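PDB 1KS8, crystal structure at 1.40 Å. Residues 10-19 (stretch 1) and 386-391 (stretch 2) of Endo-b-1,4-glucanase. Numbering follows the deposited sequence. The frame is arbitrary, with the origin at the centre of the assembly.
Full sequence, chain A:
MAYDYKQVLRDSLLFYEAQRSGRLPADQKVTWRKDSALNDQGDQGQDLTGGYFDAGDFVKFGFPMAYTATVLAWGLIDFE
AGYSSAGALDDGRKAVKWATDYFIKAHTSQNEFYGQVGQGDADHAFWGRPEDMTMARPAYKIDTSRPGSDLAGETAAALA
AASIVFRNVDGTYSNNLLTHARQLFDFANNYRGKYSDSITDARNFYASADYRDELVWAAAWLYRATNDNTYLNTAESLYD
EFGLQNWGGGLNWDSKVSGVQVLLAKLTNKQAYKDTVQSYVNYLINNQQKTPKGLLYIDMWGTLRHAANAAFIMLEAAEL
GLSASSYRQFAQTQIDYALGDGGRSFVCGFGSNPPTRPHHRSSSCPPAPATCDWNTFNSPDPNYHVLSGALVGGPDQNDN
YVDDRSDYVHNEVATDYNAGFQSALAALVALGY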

# COMPACT_ATOMS: atom_id res chain seq x y z
N ARG A 10 3.52 10.07 11.66
CA ARG A 10 2.68 9.56 12.74
C ARG A 10 1.22 9.60 12.30
O ARG A 10 0.44 8.70 12.62
CB ARG A 10 2.86 10.39 14.00
CG ARG A 10 4.26 10.32 14.60
CD ARG A 10 4.39 11.23 15.82
NE ARG A 10 5.79 11.42 16.19
CZ ARG A 10 6.40 12.60 16.22
NH1 ARG A 10 5.74 13.71 15.92
NH2 ARG A 10 7.68 12.67 16.56
N ASP A 11 0.84 10.66 11.58
CA ASP A 11 -0.53 10.79 11.11
C ASP A 11 -0.87 9.66 10.14
O ASP A 11 -1.96 9.09 10.19
CB ASP A 11 -0.74 12.13 10.40
CG ASP A 11 -0.81 13.31 11.36
OD1 ASP A 11 -0.90 14.45 10.87
OD2 ASP A 11 -0.78 13.10 12.60
N SER A 12 0.06 9.35 9.24
CA SER A 12 -0.17 8.28 8.28
C SER A 12 -0.40 6.96 9.01
O SER A 12 -1.23 6.14 8.60
CB SER A 12 1.02 8.16 7.32
OG SER A 12 0.75 7.24 6.27
N LEU A 13 0.33 6.74 10.10
CA LEU A 13 0.14 5.53 10.88
C LEU A 13 -1.25 5.53 11.51
O LEU A 13 -1.84 4.47 11.69
CB LEU A 13 1.24 5.41 11.94
CG LEU A 13 2.58 4.95 11.35
CD1 LEU A 13 3.71 5.22 12.32
CD2 LEU A 13 2.49 3.46 11.00
N LEU A 14 -1.78 6.71 11.83
CA LEU A 14 -3.12 6.78 12.40
C LEU A 14 -4.13 6.40 11.31
O LEU A 14 -5.18 5.82 11.60
CB LEU A 14 -3.43 8.19 12.92
CG LEU A 14 -2.66 8.63 14.17
CD1 LEU A 14 -3.06 10.06 14.52
CD2 LEU A 14 -2.95 7.70 15.33
N PHE A 15 -3.82 6.73 10.06
CA PHE A 15 -4.72 6.36 8.98
C PHE A 15 -4.78 4.83 8.91
O PHE A 15 -5.86 4.25 8.80
CB PHE A 15 -4.25 6.92 7.63
CG PHE A 15 -4.98 6.32 6.45
CD1 PHE A 15 -6.35 6.47 6.30
CD2 PHE A 15 -4.28 5.58 5.50
CE1 PHE A 15 -7.02 5.88 5.22
CE2 PHE A 15 -4.94 5.00 4.41
CZ PHE A 15 -6.31 5.15 4.28
N TYR A 16 -3.63 4.17 8.98
CA TYR A 16 -3.66 2.72 8.92
C TYR A 16 -4.41 2.13 10.12
O TYR A 16 -5.10 1.12 9.97
CB TYR A 16 -2.23 2.16 8.78
CG TYR A 16 -1.72 2.28 7.36
CD1 TYR A 16 -2.32 1.57 6.32
CD2 TYR A 16 -0.70 3.17 7.04
CE1 TYR A 16 -1.91 1.73 5.00
CE2 TYR A 16 -0.28 3.34 5.72
CZ TYR A 16 -0.89 2.63 4.71
OH TYR A 16 -0.49 2.80 3.40
N GLU A 17 -4.31 2.75 11.29
CA GLU A 17 -5.06 2.24 12.44
C GLU A 17 -6.55 2.35 12.12
O GLU A 17 -7.34 1.49 12.52
CB GLU A 17 -4.76 3.03 13.72
CG GLU A 17 -3.38 2.80 14.32
CD GLU A 17 -3.35 3.06 15.82
OE1 GLU A 17 -2.24 3.17 16.38
OE2 GLU A 17 -4.43 3.14 16.43
N ALA A 18 -6.94 3.40 11.41
CA ALA A 18 -8.34 3.62 11.05
C ALA A 18 -8.84 2.61 10.02
O ALA A 18 -10.05 2.45 9.85
CB ALA A 18 -8.52 5.04 10.50
N GLN A 19 -7.92 1.93 9.35
CA GLN A 19 -8.26 0.94 8.33
C GLN A 19 -8.26 -0.49 8.86
O GLN A 19 -8.55 -1.43 8.12
CB GLN A 19 -7.27 1.02 7.16
CG GLN A 19 -7.31 2.32 6.38
CD GLN A 19 -8.66 2.57 5.74
OE1 GLN A 19 -9.48 3.32 6.27
NE2 GLN A 19 -8.92 1.91 4.61
N VAL A 386 -12.34 13.01 12.03
CA VAL A 386 -11.26 13.46 11.17
C VAL A 386 -10.42 12.22 10.87
O VAL A 386 -9.98 11.52 11.79
CB VAL A 386 -10.40 14.53 11.88
CG1 VAL A 386 -9.14 14.82 11.06
CG2 VAL A 386 -11.21 15.80 12.05
N LEU A 387 -10.20 11.94 9.59
CA LEU A 387 -9.43 10.77 9.18
C LEU A 387 -7.96 11.14 9.07
O LEU A 387 -7.37 11.14 7.99
CB LEU A 387 -9.96 10.25 7.84
CG LEU A 387 -9.41 8.91 7.35
CD1 LEU A 387 -9.71 7.82 8.37
CD2 LEU A 387 -10.06 8.58 6.01
N SER A 388 -7.37 11.44 10.22
CA SER A 388 -5.98 11.86 10.29
C SER A 388 -5.02 11.02 9.47
O SER A 388 -5.00 9.79 9.59
CB SER A 388 -5.52 11.88 11.75
OG SER A 388 -6.39 12.67 12.54
N GLY A 389 -4.23 11.69 8.63
CA GLY A 389 -3.22 11.03 7.82
C GLY A 389 -3.57 10.52 6.44
O GLY A 389 -2.67 10.21 5.66
N ALA A 390 -4.86 10.44 6.11
CA ALA A 390 -5.27 9.92 4.81
C ALA A 390 -4.96 10.84 3.63
O ALA A 390 -5.37 12.01 3.62
CB ALA A 390 -6.76 9.59 4.83
N LEU A 391 -4.26 10.30 2.64
CA LEU A 391 -3.93 11.04 1.42
C LEU A 391 -5.07 10.81 0.43
O LEU A 391 -5.35 9.66 0.06
CB LEU A 391 -2.61 10.53 0.83
CG LEU A 391 -2.12 11.20 -0.46
CD1 LEU A 391 -1.73 12.65 -0.17
CD2 LEU A 391 -0.93 10.44 -1.02
O HOH W 1 -6.90 8.25 11.08

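No direct hydrogen bond joins the helix of stretch 1 to the turn of stretch 2. The two are held by apolar packing, one CA-H...O contact and one bridging water, over a modest 327 Å² of buried surface counted on both sides. The residues that touch are at least 369 apart in sequence, so the contact is a purely tertiary one.

The apolar packing centres on F15, which has the largest covered area of any residue here, 64 Å². Its CA-to-CB bond points toward stretch 2, and with chi1 at 168° (t) and chi2 at 61° the ring lies alongside the turn. A390 CA sits over one face of the ring, and A390 CB comes to 3.5 Å from F15 CD1. L387 takes a different position, at the ring edge and near its plane, with L387 CG 4.1 Å from F15 CD1. The flat aromatic ring can therefore meet a compact methyl side chain and a branched one at the same time. L387 leaves its backbone sideways, but its t,p rotamer brings the end of the side chain nearer the helix, where L387 CD1 lies 3.7 Å from A18 CB. A18, one helical turn beyond L14, directs its short side chain toward this leucine. L14 adds a looser contact: its CD1 is 4.1 Å from the CB of S388, whose CA-to-CB bond also points toward the helix.

The CA atoms of the two stretches are nearest at S12 and G389, 4.1 Å apart. The approach is recorded in a CA-H...O contact, with G389 CA 3.3 Å from D11 O and an angle of 156° at the hydrogen. Glycine suits this place on two counts. An ideal CB would point into the helix, only 1.9 Å from D11 O and 2.9 Å from S12 N, both clashes. Independently, phi/psi of 90/-14 would jam a CB against the preceding carbonyl oxygen. These angles belong to the type II turn from L387 to A390, which is closed by the hydrogen bond from A390 N to L387 O at 3.2 Å.

The polar atoms at the interface need more careful reading. S388 O lies 3.3 Å from F15 N, but the angle is too poor for a hydrogen bond; F15 N instead donates within the helix to D11 O at 3.0 Å. S388 O is also 3.2 Å from D11 O, and since both are acceptors, this proximity offers no hydrogen bond. The carbonyl is instead served by water 1, which donates to S388 O at 2.9 Å and, more weakly, to L14 O at 3.0 Å. L14 O also accepts from A18 N at 3.0 Å, so the water links the turn to a helical carbonyl already engaged in the helix. Thus the polar link between the stretches runs through solvent, while the direct contacts depend on close fit.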